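PDB 2WW8: CELL WALL surface anchor family protein from Streptococcus pneumoniae, which serves as the pilus adhesin RrgA, probably recognising host cells through an elongated multidomain body that includes an integrin-like, metal-binding domain. Local coordinates for residues N136-L141 with V721-E726; N377-I382 with G531-T536; D627-E632 with G645-A650; G736-I741 with D848-T853. All blocks are in the same frame, centred on the assembly; numbering follows the deposited sequence.

The four contacts mark successive parts of a long molecule. Interaction 2 lies farthest from interaction 4, their centres about 125 Å apart, and interaction 3 sits between, about 39 Å from the centre of interaction 2. Along the sequence, interactions 2 and 3 are both nested inside the loop closed by interaction 1, so the chain leaves one domain, builds others and returns to complete the first. Interactions 1 and 4, with centres about 51 Å apart, belong to two four-stranded mixed sheets of the same strand order: interaction 1 is an antiparallel edge pair, interaction 4 the central parallel pair. Only interaction 2 adjoins a metal, with the Tyr532 side chain about 4 Å from a bound calcium ion.

Interaction 1 of 4, residues N136-L141 with V721-E726; sequences NREEAL and VRKYPE
A short salt bridge closes one end of this contact: Arg137 NH1 lies 2.6 Å from Glu726 OE1, which comes over one face of the guanidinium. Glu88 is a second acidic partner of the same nitrogen, so arginine suits a place where two carboxylates converge, and its charge probably offsets theirs. Beside it, the backbone bond from Arg137 N to Tyr724 O is short and nearly straight (2.8 Å, 166°), while the return bond from Tyr724 N to Arg137 O is weak at 3.3 Å. Glu138 OE2 and Lys723 NZ form a long salt bridge (3.8 Å). Pro725 faces Asn136 in the adjoining non-hydrogen-bonded pair, which asks no N-H of it. This is an antiparallel edge of the four-stranded sheet of a prealbumin-like (CNA_B) domain, in which strand 724-730, arriving some 580 residues later, slots between 135-137 and 48-55. Packing starts on the ring of Tyr724, whose crowded first torsion (chi1 65°) stands it alongside Arg137. Arg137 CB makes a CH-pi contact over the ring face, 3.9 Å from the centroid. Glu139 OE2 approaches the same ring obliquely, 3.4 Å from Tyr724 CD2, and Lys49 meets both, as a salt bridge to the glutamate and a cation-pi partner of the ring. Past the strand ends Val721 wedges in with its branched methyls: CG2 lies 3.5 Å from Glu139 CG, and Leu141 CD2 packs 3.6 Å from Val721 CB.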
loop_
_atom_site.group_PDB
_atom_site.type_symbol
_atom_site.label_atom_id
_atom_site.label_comp_id
_atom_site.label_asym_id
_atom_site.label_seq_id
_atom_site.Cartn_x
_atom_site.Cartn_y
_atom_site.Cartn_z
ATOM N N ASN A 136 34.809 -13.118 14.964
ATOM C CA ASN A 136 34.364 -11.926 14.251
ATOM C C ASN A 136 33.368 -11.191 15.117
ATOM O O ASN A 136 32.424 -11.802 15.597
ATOM C CB ASN A 136 33.828 -12.307 12.890
ATOM C CG ASN A 136 34.815 -13.164 12.150
ATOM O OD1 ASN A 136 35.908 -12.719 11.812
ATOM N ND2 ASN A 136 34.462 -14.415 11.936
ATOM N N ARG A 137 33.585 -9.905 15.357
ATOM C CA ARG A 137 32.765 -9.199 16.332
ATOM C C ARG A 137 31.731 -8.251 15.700
ATOM O O ARG A 137 32.003 -7.616 14.680
ATOM C CB ARG A 137 33.670 -8.456 17.313
ATOM C CG ARG A 137 33.056 -8.271 18.691
ATOM C CD ARG A 137 33.656 -9.215 19.729
ATOM N NE ARG A 137 33.525 -8.635 21.069
ATOM C CZ ARG A 137 34.395 -7.801 21.651
ATOM N NH1 ARG A 137 35.515 -7.413 21.033
ATOM N NH2 ARG A 137 34.145 -7.344 22.878
ATOM N N GLU A 138 30.558 -8.161 16.325
ATOM C CA GLU A 138 29.519 -7.217 15.928
ATOM C C GLU A 138 30.089 -5.818 15.827
ATOM O O GLU A 138 30.714 -5.361 16.766
ATOM C CB GLU A 138 28.425 -7.125 16.989
ATOM C CG GLU A 138 27.690 -8.412 17.277
ATOM C CD GLU A 138 26.751 -8.782 16.146
ATOM O OE1 GLU A 138 26.221 -7.868 15.474
ATOM O OE2 GLU A 138 26.543 -9.998 15.945
ATOM N N GLU A 139 29.844 -5.141 14.714
ATOM C CA GLU A 139 30.126 -3.727 14.558
ATOM C C GLU A 139 28.816 -2.917 14.484
ATOM O O GLU A 139 27.806 -3.431 13.999
ATOM C CB GLU A 139 30.950 -3.577 13.282
ATOM C CG GLU A 139 31.409 -2.165 13.013
ATOM C CD GLU A 139 32.347 -1.676 14.102
ATOM O OE1 GLU A 139 31.845 -1.140 15.119
ATOM O OE2 GLU A 139 33.572 -1.845 13.922
ATOM N N ALA A 140 28.823 -1.675 14.967
ATOM C CA ALA A 140 27.652 -0.811 14.982
ATOM C C ALA A 140 27.480 -0.203 13.598
ATOM O O ALA A 140 28.463 0.075 12.915
ATOM C CB ALA A 140 27.814 0.291 16.007
ATOM N N LEU A 141 26.228 -0.026 13.183
ATOM C CA LEU A 141 25.907 0.572 11.878
ATOM C C LEU A 141 26.081 2.083 11.957
ATOM O O LEU A 141 25.915 2.649 13.035
ATOM C CB LEU A 141 24.470 0.248 11.514
ATOM C CG LEU A 141 24.150 -1.081 10.833
ATOM C CD1 LEU A 141 22.675 -1.236 10.910
ATOM C CD2 LEU A 141 24.586 -1.070 9.376
ATOM N N VAL A 721 26.787 -3.968 7.922
ATOM C CA VAL A 721 28.041 -3.451 8.481
ATOM C C VAL A 721 28.944 -4.663 8.684
ATOM O O VAL A 721 28.510 -5.676 9.248
ATOM C CB VAL A 721 27.839 -2.642 9.797
ATOM C CG1 VAL A 721 27.152 -3.465 10.881
ATOM C CG2 VAL A 721 29.177 -2.142 10.355
ATOM N N ARG A 722 30.170 -4.596 8.184
ATOM C CA ARG A 722 30.994 -5.788 8.198
ATOM C C ARG A 722 31.532 -6.056 9.611
ATOM O O ARG A 722 31.833 -5.120 10.358
ATOM C CB ARG A 722 32.115 -5.594 7.201
ATOM C CG ARG A 722 32.622 -6.876 6.624
ATOM C CD ARG A 722 33.568 -6.381 5.552
ATOM N NE ARG A 722 32.924 -6.375 4.249
ATOM C CZ ARG A 722 32.539 -7.504 3.672
ATOM N NH1 ARG A 722 32.744 -8.642 4.328
ATOM N NH2 ARG A 722 31.946 -7.500 2.484
ATOM N N LYS A 723 31.609 -7.326 9.991
ATOM C CA LYS A 723 32.244 -7.701 11.265
ATOM C C LYS A 723 33.765 -7.603 11.211
ATOM O O LYS A 723 34.396 -7.789 10.161
ATOM C CB LYS A 723 31.844 -9.105 11.696
ATOM C CG LYS A 723 30.445 -9.152 12.261
ATOM C CD LYS A 723 29.964 -10.571 12.175
ATOM C CE LYS A 723 28.476 -10.683 12.439
ATOM N NZ LYS A 723 28.329 -11.939 13.251
ATOM N N TYR A 724 34.359 -7.301 12.357
ATOM C CA TYR A 724 35.815 -7.189 12.379
ATOM C C TYR A 724 36.435 -8.381 13.106
ATOM O O TYR A 724 35.831 -8.932 14.025
ATOM C CB TYR A 724 36.283 -5.831 12.924
ATOM C CG TYR A 724 35.913 -5.648 14.363
ATOM C CD1 TYR A 724 36.681 -6.243 15.367
ATOM C CD2 TYR A 724 34.791 -4.910 14.718
ATOM C CE1 TYR A 724 36.339 -6.107 16.690
ATOM C CE2 TYR A 724 34.443 -4.757 16.052
ATOM C CZ TYR A 724 35.234 -5.359 17.024
ATOM O OH TYR A 724 34.919 -5.245 18.353
ATOM N N PRO A 725 37.638 -8.789 12.674
ATOM C CA PRO A 725 38.398 -9.826 13.398
ATOM C C PRO A 725 39.008 -9.367 14.726
ATOM O O PRO A 725 39.589 -8.276 14.801
ATOM C CB PRO A 725 39.491 -10.251 12.402
ATOM C CG PRO A 725 39.640 -9.083 11.486
ATOM C CD PRO A 725 38.333 -8.315 11.461
ATOM N N GLU A 726 38.842 -10.207 15.750
ATOM C CA GLU A 726 39.466 -10.067 17.060
ATOM C C GLU A 726 40.356 -11.281 17.368
ATOM O O GLU A 726 39.869 -12.396 17.600
ATOM C CB GLU A 726 38.410 -9.821 18.143
ATOM C CG GLU A 726 38.917 -9.994 19.550
ATOM C CD GLU A 726 37.816 -10.467 20.467
ATOM O OE1 GLU A 726 37.001 -9.581 20.804
ATOM O OE2 GLU A 726 37.776 -11.677 20.834
#

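Interaction 2 of 4, residues N377-I382 with G531-T536; sequences NSQKVI and GYDVFT
Ile382 holds the tight end of this contact, gripped through its backbone in both directions. Its N donates to Asp533 O at 2.8 Å, and its O accepts from Phe535 N at 2.8 Å along a nearly straight N-H (174°). Its side chain, with CG1 anti to the carbonyl carbon, reaches CD1 to within 3.9 Å of Tyr532 CD2 and lies beside Val534, pointing the same way. A beta-branched residue suits such a buried strand position, and Ala366 and Leu370 of helix 359-373 pack against it. On the other face of the sheet, Val381 CG1 meets the edge of the Phe535 ring, 3.8 Å from CE2. Strands 379-386 and 533-539 are parallel neighbours in the five-stranded sheet of an integrin-like alpha/beta domain; the pairing here is at their N-terminal ends, whereas the magnesium ligand Asp387 follows the far end of 379-386. Toward the strand starts the contact turns polar and partly exposed. The backbone bond from Asp533 N to Lys380 O is longer and more bent (3.0 Å, 147°). Beyond it the extended Gln379 side chain sends NE2 to Asp533 OD2 at 2.8 Å, OD2 lying in the amide plane but met from above the carboxylate. Lys380 CB touches the ring of Tyr532 at CD1, but its ammonium turns back to Ser378 O and Arg375 O. The Tyr532 hydroxyl is hydrogen-bonded to Asp367, a calcium ligand, making it second-shell.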
loop_
_atom_site.group_PDB
_atom_site.type_symbol
_atom_site.label_atom_id
_atom_site.label_comp_id
_atom_site.label_asym_id
_atom_site.label_seq_id
_atom_site.Cartn_x
_atom_site.Cartn_y
_atom_site.Cartn_z
ATOM N N ASN A 377 -19.854 22.679 -28.593
ATOM C CA ASN A 377 -19.165 21.547 -29.172
ATOM C C ASN A 377 -19.066 20.401 -28.184
ATOM O O ASN A 377 -18.037 20.261 -27.488
ATOM C CB ASN A 377 -17.713 21.943 -29.431
ATOM C CG ASN A 377 -17.614 23.140 -30.363
ATOM O OD1 ASN A 377 -18.106 23.067 -31.485
ATOM N ND2 ASN A 377 -17.043 24.261 -29.881
ATOM N N SER A 378 -20.145 19.648 -28.090
ATOM C CA SER A 378 -20.251 18.506 -27.194
ATOM C C SER A 378 -21.305 17.589 -27.798
ATOM O O SER A 378 -22.198 18.046 -28.561
ATOM C CB SER A 378 -20.611 18.908 -25.763
ATOM O OG SER A 378 -21.969 19.317 -25.618
ATOM N N GLN A 379 -21.173 16.304 -27.458
ATOM C CA GLN A 379 -22.173 15.347 -27.831
ATOM C C GLN A 379 -23.172 15.300 -26.668
ATOM O O GLN A 379 -22.760 15.039 -25.538
ATOM C CB GLN A 379 -21.530 13.971 -27.924
ATOM C CG GLN A 379 -22.520 12.934 -28.523
ATOM C CD GLN A 379 -21.803 11.656 -29.048
ATOM O OE1 GLN A 379 -20.564 11.535 -28.976
ATOM N NE2 GLN A 379 -22.599 10.677 -29.555
ATOM N N LYS A 380 -24.447 15.542 -26.935
ATOM C CA LYS A 380 -25.434 15.711 -25.831
ATOM C C LYS A 380 -26.225 14.419 -25.700
ATOM O O LYS A 380 -26.730 13.910 -26.695
ATOM C CB LYS A 380 -26.364 16.911 -26.082
ATOM C CG LYS A 380 -25.537 18.219 -26.037
ATOM C CD LYS A 380 -25.837 19.181 -27.152
ATOM C CE LYS A 380 -24.991 20.437 -27.168
ATOM N NZ LYS A 380 -23.786 20.513 -28.065
ATOM N N VAL A 381 -26.278 13.850 -24.490
ATOM C CA VAL A 381 -26.799 12.506 -24.274
ATOM C C VAL A 381 -27.791 12.527 -23.111
ATOM O O VAL A 381 -27.550 13.209 -22.126
ATOM C CB VAL A 381 -25.624 11.521 -23.972
ATOM C CG1 VAL A 381 -26.088 10.017 -23.823
ATOM C CG2 VAL A 381 -24.523 11.648 -25.090
ATOM N N ILE A 382 -28.873 11.763 -23.231
ATOM C CA ILE A 382 -29.734 11.412 -22.099
ATOM C C ILE A 382 -29.745 9.895 -21.964
ATOM O O ILE A 382 -29.944 9.177 -22.985
ATOM C CB ILE A 382 -31.184 11.942 -22.360
ATOM C CG1 ILE A 382 -31.139 13.489 -22.544
ATOM C CG2 ILE A 382 -32.216 11.438 -21.351
ATOM C CD1 ILE A 382 -32.415 14.013 -23.239
ATOM N N GLY A 531 -31.154 16.425 -31.825
ATOM C CA GLY A 531 -29.954 15.710 -32.289
ATOM C C GLY A 531 -29.291 15.035 -31.087
ATOM O O GLY A 531 -28.167 14.575 -31.212
ATOM N N TYR A 532 -29.949 14.991 -29.935
ATOM C CA TYR A 532 -29.454 14.279 -28.756
ATOM C C TYR A 532 -29.358 12.784 -29.009
ATOM O O TYR A 532 -30.168 12.235 -29.772
ATOM C CB TYR A 532 -30.310 14.498 -27.543
ATOM C CG TYR A 532 -30.629 15.898 -27.079
ATOM C CD1 TYR A 532 -29.745 16.963 -27.277
ATOM C CD2 TYR A 532 -31.866 16.155 -26.460
ATOM C CE1 TYR A 532 -30.070 18.279 -26.834
ATOM C CE2 TYR A 532 -32.197 17.409 -26.041
ATOM C CZ TYR A 532 -31.282 18.455 -26.185
ATOM O OH TYR A 532 -31.612 19.726 -25.746
ATOM N N ASP A 533 -28.374 12.128 -28.400
ATOM C CA ASP A 533 -28.498 10.673 -28.201
ATOM C C ASP A 533 -29.396 10.457 -26.964
ATOM O O ASP A 533 -29.105 10.861 -25.846
ATOM C CB ASP A 533 -27.142 9.988 -27.994
ATOM C CG ASP A 533 -26.242 10.144 -29.200
ATOM O OD1 ASP A 533 -26.423 9.340 -30.135
ATOM O OD2 ASP A 533 -25.370 11.059 -29.223
ATOM N N VAL A 534 -30.469 9.700 -27.123
ATOM C CA VAL A 534 -31.385 9.434 -25.994
ATOM C C VAL A 534 -31.529 7.913 -25.944
ATOM O O VAL A 534 -32.063 7.321 -26.910
ATOM C CB VAL A 534 -32.776 10.059 -26.247
ATOM C CG1 VAL A 534 -33.662 9.839 -25.014
ATOM C CG2 VAL A 534 -32.619 11.579 -26.531
ATOM N N PHE A 535 -31.095 7.353 -24.821
ATOM C CA PHE A 535 -31.128 5.911 -24.507
ATOM C C PHE A 535 -32.116 5.664 -23.351
ATOM O O PHE A 535 -32.109 6.418 -22.386
ATOM C CB PHE A 535 -29.746 5.502 -23.991
ATOM C CG PHE A 535 -28.657 5.698 -24.996
ATOM C CD1 PHE A 535 -28.611 4.909 -26.143
ATOM C CD2 PHE A 535 -27.672 6.671 -24.795
ATOM C CE1 PHE A 535 -27.582 5.047 -27.113
ATOM C CE2 PHE A 535 -26.613 6.814 -25.780
ATOM C CZ PHE A 535 -26.600 6.033 -26.946
ATOM N N THR A 536 -32.957 4.645 -23.458
ATOM C CA THR A 536 -33.963 4.328 -22.467
ATOM C C THR A 536 -33.739 2.870 -22.065
ATOM O O THR A 536 -33.727 1.918 -22.892
ATOM C CB THR A 536 -35.382 4.524 -23.046
ATOM O OG1 THR A 536 -35.452 5.865 -23.577
ATOM C CG2 THR A 536 -36.478 4.401 -21.948
#

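Interaction 3 of 4, residues D627-E632 with G645-A650; sequences DGSRLE and GLLKNA
Asp627 is the polar centre of the contact, each carboxylate oxygen having its own task. OD2 accepts the backbone N-H of Leu646 at 2.9 Å, nearly straight (164°) but from above the carboxylate plane. OD1 stays within its own segment, taking Ser629 OG at 2.6 Å on its syn lone pair and Ser629 N at 2.8 Å from above the plane. The second of these bonds defines an Asx turn, and the crowded first torsion of Asp627 (chi1 66°) lets the short side chain serve both segments. Gly645 CA lies only 3.3 Å from Asp627 OD2, a fit that leaves no room for a side chain there. Next to this knot Gly628 and Ser629 both face Ala625, a G1 beta bulge leading into strand 630-632 of the Ig-like domain. Leu647 extends the contact with its branched end, CG resting 3.5 Å from Ser629 OG and CD1 3.7 Å from Arg630 CA. Leu631 CD2 touches Leu647 CB more loosely, and Leu623 of strand 621-625 packs against both leucines. Behind Leu647 a type I turn runs to Ala650, closed by Ala650 N to Leu647 O, while Asp643 holds Gly645 N and forms a salt bridge with Lys648.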
loop_
_atom_site.group_PDB
_atom_site.type_symbol
_atom_site.label_atom_id
_atom_site.label_comp_id
_atom_site.label_asym_id
_atom_site.label_seq_id
_atom_site.Cartn_x
_atom_site.Cartn_y
_atom_site.Cartn_z
ATOM N N ASP A 627 -7.977 -10.304 -9.831
ATOM C CA ASP A 627 -9.134 -11.113 -10.232
ATOM C C ASP A 627 -9.045 -12.546 -9.671
ATOM O O ASP A 627 -9.913 -13.352 -9.989
ATOM C CB ASP A 627 -9.214 -11.208 -11.763
ATOM C CG ASP A 627 -8.038 -11.995 -12.346
ATOM O OD1 ASP A 627 -6.972 -12.223 -11.695
ATOM O OD2 ASP A 627 -8.148 -12.384 -13.518
ATOM N N GLY A 628 -8.047 -12.828 -8.817
ATOM C CA GLY A 628 -7.800 -14.137 -8.240
ATOM C C GLY A 628 -6.998 -15.055 -9.158
ATOM O O GLY A 628 -6.841 -16.235 -8.847
ATOM N N SER A 629 -6.497 -14.567 -10.288
ATOM C CA SER A 629 -5.619 -15.387 -11.123
ATOM C C SER A 629 -4.205 -15.430 -10.562
ATOM O O SER A 629 -3.792 -14.607 -9.705
ATOM C CB SER A 629 -5.651 -14.977 -12.623
ATOM O OG SER A 629 -5.098 -13.687 -12.802
ATOM N N ARG A 630 -3.454 -16.449 -10.996
ATOM C CA ARG A 630 -2.081 -16.651 -10.495
ATOM C C ARG A 630 -1.265 -17.413 -11.522
ATOM O O ARG A 630 -1.832 -18.178 -12.304
ATOM C CB ARG A 630 -2.080 -17.449 -9.162
ATOM C CG ARG A 630 -2.685 -18.856 -9.303
ATOM C CD ARG A 630 -2.834 -19.554 -7.937
ATOM N NE ARG A 630 -3.498 -20.845 -8.102
ATOM C CZ ARG A 630 -4.810 -21.051 -8.168
ATOM N NH1 ARG A 630 -5.656 -20.026 -8.094
ATOM N NH2 ARG A 630 -5.287 -22.291 -8.348
ATOM N N LEU A 631 0.043 -17.237 -11.514
ATOM C CA LEU A 631 0.892 -18.265 -12.138
ATOM C C LEU A 631 1.133 -19.402 -11.192
ATOM O O LEU A 631 1.539 -19.205 -10.024
ATOM C CB LEU A 631 2.242 -17.742 -12.651
ATOM C CG LEU A 631 2.015 -16.645 -13.737
ATOM C CD1 LEU A 631 3.398 -16.276 -14.278
ATOM C CD2 LEU A 631 1.120 -17.135 -14.907
ATOM N N GLU A 632 0.882 -20.593 -11.703
ATOM C CA GLU A 632 1.050 -21.748 -10.857
ATOM C C GLU A 632 1.951 -22.698 -11.630
ATOM O O GLU A 632 1.608 -23.183 -12.693
ATOM C CB GLU A 632 -0.342 -22.334 -10.522
ATOM C CG GLU A 632 -0.309 -23.476 -9.573
ATOM C CD GLU A 632 -1.741 -23.999 -9.276
ATOM O OE1 GLU A 632 -2.078 -25.116 -9.758
ATOM O OE2 GLU A 632 -2.522 -23.307 -8.569
ATOM N N GLY A 645 -7.381 -15.605 -16.402
ATOM C CA GLY A 645 -7.752 -14.222 -16.177
ATOM C C GLY A 645 -6.725 -13.206 -16.657
ATOM O O GLY A 645 -6.175 -13.300 -17.760
ATOM N N LEU A 646 -6.460 -12.209 -15.829
ATOM C CA LEU A 646 -5.498 -11.153 -16.192
ATOM C C LEU A 646 -4.092 -11.701 -16.527
ATOM O O LEU A 646 -3.295 -11.092 -17.248
ATOM C CB LEU A 646 -5.412 -10.165 -15.023
ATOM C CG LEU A 646 -6.743 -9.402 -14.749
ATOM C CD1 LEU A 646 -6.531 -8.673 -13.475
ATOM C CD2 LEU A 646 -7.096 -8.393 -15.876
ATOM N N LEU A 647 -3.768 -12.885 -16.033
ATOM C CA LEU A 647 -2.404 -13.427 -16.248
ATOM C C LEU A 647 -2.307 -14.405 -17.419
ATOM O O LEU A 647 -1.259 -15.021 -17.640
ATOM C CB LEU A 647 -1.866 -14.047 -14.933
ATOM C CG LEU A 647 -1.800 -13.044 -13.784
ATOM C CD1 LEU A 647 -1.228 -13.732 -12.553
ATOM C CD2 LEU A 647 -0.954 -11.765 -14.169
ATOM N N LYS A 648 -3.398 -14.510 -18.175
ATOM C CA LYS A 648 -3.506 -15.496 -19.268
ATOM C C LYS A 648 -2.255 -15.470 -20.170
ATOM O O LYS A 648 -1.773 -16.507 -20.637
ATOM C CB LYS A 648 -4.773 -15.124 -20.069
ATOM C CG LYS A 648 -5.018 -15.950 -21.275
ATOM C CD LYS A 648 -6.313 -15.444 -21.942
ATOM C CE LYS A 648 -7.478 -15.527 -20.988
ATOM N NZ LYS A 648 -8.699 -15.688 -21.779
ATOM N N ASN A 649 -1.694 -14.283 -20.413
ATOM C CA ASN A 649 -0.550 -14.174 -21.318
ATOM C C ASN A 649 0.700 -13.651 -20.619
ATOM O O ASN A 649 1.660 -13.229 -21.310
ATOM C CB ASN A 649 -0.938 -13.296 -22.549
ATOM C CG ASN A 649 -1.981 -13.968 -23.453
ATOM O OD1 ASN A 649 -3.074 -13.444 -23.744
ATOM N ND2 ASN A 649 -1.653 -15.163 -23.880
ATOM N N ALA A 650 0.720 -13.645 -19.282
ATOM C CA ALA A 650 1.853 -13.073 -18.541
ATOM C C ALA A 650 2.957 -14.113 -18.391
ATOM O O ALA A 650 2.647 -15.292 -18.219
ATOM C CB ALA A 650 1.454 -12.566 -17.138
#

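Interaction 4 of 4, residues G736-I741 with D848-T853; sequences GDIEFI and DKHYIT
Two backbone hydrogen bonds join the strands, both centred on Ile741. Its N donates to His850 O at 2.9 Å in the carbonyl plane, and its O receives Ile852 N at 2.9 Å from above the plane of its own carbonyl. The segments cross at 43°, and two residues before Ile741 a water bridges them, donating to Glu739 O at 2.5 Å and accepting from His850 N at 3.0 Å. Ring contacts gather around His850. Ile738, its CG1 anti to the backbone N, extends CD1 over one face of the imidazole as a CH-pi contact, 4.1 Å from the centroid, while Glu739 O lies at the ring edge. Phe740 meets the histidine obliquely, its CD2 3.5 Å from His850 CB. Outside the segments, Phe845 stacks on the imidazole and Tyr843 OH is hydrogen-bonded to ND1. Apolar contacts lie on both faces. On one, Ile852 CD1 packs 3.9 Å from Phe740 CB, both residues touching strand 816-824 of the other sheet. On the opposite face Ile741 CB sits 4.1 Å from Tyr851 CD1, and its CD1 touches the aliphatic part of Lys849. This is the central parallel pair of the mixed sheet of a prealbumin-like domain, joining its first strand to its last. The chemistry implies two unlike faces: buried Ile738, Phe740 and Ile852 toward the other sheet, with His850 among them, against more exposed Ile741, Tyr851 and Lys849.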
loop_
_atom_site.group_PDB
_atom_site.type_symbol
_atom_site.label_atom_id
_atom_site.label_comp_id
_atom_site.label_asym_id
_atom_site.label_seq_id
_atom_site.Cartn_x
_atom_site.Cartn_y
_atom_site.Cartn_z
ATOM N N GLY A 736 62.395 -15.835 35.402
ATOM C CA GLY A 736 63.755 -15.329 35.504
ATOM C C GLY A 736 64.859 -16.312 35.155
ATOM O O GLY A 736 64.715 -17.539 35.288
ATOM N N ASP A 737 65.971 -15.717 34.726
ATOM C CA ASP A 737 67.240 -16.406 34.546
ATOM C C ASP A 737 68.459 -15.513 34.850
ATOM O O ASP A 737 68.420 -14.288 34.679
ATOM C CB ASP A 737 67.316 -16.997 33.142
ATOM C CG ASP A 737 67.465 -15.935 32.073
ATOM O OD1 ASP A 737 66.565 -15.079 31.895
ATOM O OD2 ASP A 737 68.520 -15.963 31.407
ATOM N N ILE A 738 69.543 -16.141 35.311
ATOM C CA ILE A 738 70.742 -15.447 35.768
ATOM C C ILE A 738 71.869 -16.489 35.793
ATOM O O ILE A 738 71.660 -17.659 36.142
ATOM C CB ILE A 738 70.530 -14.716 37.133
ATOM C CG1 ILE A 738 71.786 -13.918 37.503
ATOM C CG2 ILE A 738 70.124 -15.692 38.266
ATOM C CD1 ILE A 738 71.533 -12.744 38.462
ATOM N N GLU A 739 73.053 -16.079 35.359
ATOM C CA GLU A 739 74.190 -16.983 35.282
ATOM C C GLU A 739 75.408 -16.299 35.915
ATOM O O GLU A 739 75.622 -15.101 35.680
ATOM C CB GLU A 739 74.493 -17.295 33.828
ATOM C CG GLU A 739 75.663 -18.232 33.679
ATOM C CD GLU A 739 75.861 -18.573 32.232
ATOM O OE1 GLU A 739 76.543 -17.796 31.521
ATOM O OE2 GLU A 739 75.280 -19.606 31.825
ATOM N N PHE A 740 76.186 -17.060 36.685
ATOM C CA PHE A 740 77.380 -16.570 37.385
ATOM C C PHE A 740 78.539 -17.445 36.883
ATOM O O PHE A 740 78.353 -18.627 36.528
ATOM C CB PHE A 740 77.263 -16.758 38.902
ATOM C CG PHE A 740 76.102 -16.039 39.561
ATOM C CD1 PHE A 740 74.843 -16.622 39.670
ATOM C CD2 PHE A 740 76.283 -14.796 40.135
ATOM C CE1 PHE A 740 73.776 -15.955 40.299
ATOM C CE2 PHE A 740 75.219 -14.131 40.770
ATOM C CZ PHE A 740 73.962 -14.714 40.868
ATOM N N ILE A 741 79.730 -16.853 36.816
ATOM C CA ILE A 741 80.923 -17.597 36.470
ATOM C C ILE A 741 81.810 -17.591 37.712
ATOM O O ILE A 741 82.208 -16.515 38.214
ATOM C CB ILE A 741 81.663 -17.014 35.272
ATOM C CG1 ILE A 741 80.749 -16.983 34.044
ATOM C CG2 ILE A 741 82.919 -17.866 34.964
ATOM C CD1 ILE A 741 80.520 -15.626 33.485
ATOM N N ASP A 848 79.304 -6.821 31.758
ATOM C CA ASP A 848 78.004 -7.477 31.612
ATOM C C ASP A 848 77.842 -8.888 32.232
ATOM O O ASP A 848 76.844 -9.553 31.980
ATOM C CB ASP A 848 77.704 -7.528 30.113
ATOM C CG ASP A 848 76.281 -7.182 29.800
ATOM O OD1 ASP A 848 75.580 -6.676 30.710
ATOM O OD2 ASP A 848 75.872 -7.417 28.638
ATOM N N LYS A 849 78.792 -9.378 33.023
ATOM C CA LYS A 849 78.730 -10.756 33.532
ATOM C C LYS A 849 78.835 -10.774 35.053
ATOM O O LYS A 849 79.480 -9.910 35.624
ATOM C CB LYS A 849 79.742 -11.699 32.858
ATOM C CG LYS A 849 79.392 -11.884 31.385
ATOM C CD LYS A 849 80.397 -12.780 30.682
ATOM C CE LYS A 849 80.316 -12.626 29.160
ATOM N NZ LYS A 849 79.036 -13.088 28.555
ATOM N N HIS A 850 78.164 -11.719 35.698
ATOM C CA HIS A 850 78.195 -11.847 37.147
ATOM C C HIS A 850 79.281 -12.889 37.445
ATOM O O HIS A 850 79.258 -14.014 36.930
ATOM C CB HIS A 850 76.827 -12.365 37.640
ATOM C CG HIS A 850 75.665 -11.491 37.276
ATOM N ND1 HIS A 850 75.475 -10.238 37.821
ATOM C CD2 HIS A 850 74.621 -11.702 36.432
ATOM C CE1 HIS A 850 74.357 -9.718 37.336
ATOM N NE2 HIS A 850 73.826 -10.579 36.480
ATOM N N TYR A 851 80.234 -12.497 38.269
ATOM C CA TYR A 851 81.364 -13.331 38.614
ATOM C C TYR A 851 81.265 -13.633 40.103
ATOM O O TYR A 851 80.879 -12.767 40.901
ATOM C CB TYR A 851 82.673 -12.567 38.334
ATOM C CG TYR A 851 82.958 -12.484 36.844
ATOM C CD1 TYR A 851 83.567 -13.549 36.181
ATOM C CD2 TYR A 851 82.570 -11.357 36.083
ATOM C CE1 TYR A 851 83.796 -13.491 34.796
ATOM C CE2 TYR A 851 82.793 -11.291 34.694
ATOM C CZ TYR A 851 83.431 -12.359 34.076
ATOM O OH TYR A 851 83.657 -12.302 32.720
ATOM N N ILE A 852 81.619 -14.855 40.479
ATOM C CA ILE A 852 81.942 -15.132 41.873
ATOM C C ILE A 852 83.405 -15.551 42.024
ATOM O O ILE A 852 83.864 -16.511 41.399
ATOM C CB ILE A 852 81.015 -16.202 42.471
ATOM C CG1 ILE A 852 79.569 -15.688 42.365
ATOM C CG2 ILE A 852 81.510 -16.640 43.905
ATOM C CD1 ILE A 852 78.593 -16.807 42.587
ATOM N N THR A 853 84.134 -14.811 42.849
ATOM C CA THR A 853 85.575 -15.079 42.960
ATOM C C THR A 853 85.924 -16.033 44.135
ATOM O O THR A 853 85.252 -16.034 45.186
ATOM C CB THR A 853 86.353 -13.727 43.046
ATOM O OG1 THR A 853 85.973 -13.053 44.249
ATOM C CG2 THR A 853 85.989 -12.781 41.881
HETATM O O HOH W 1 76.915 -13.838 33.905
#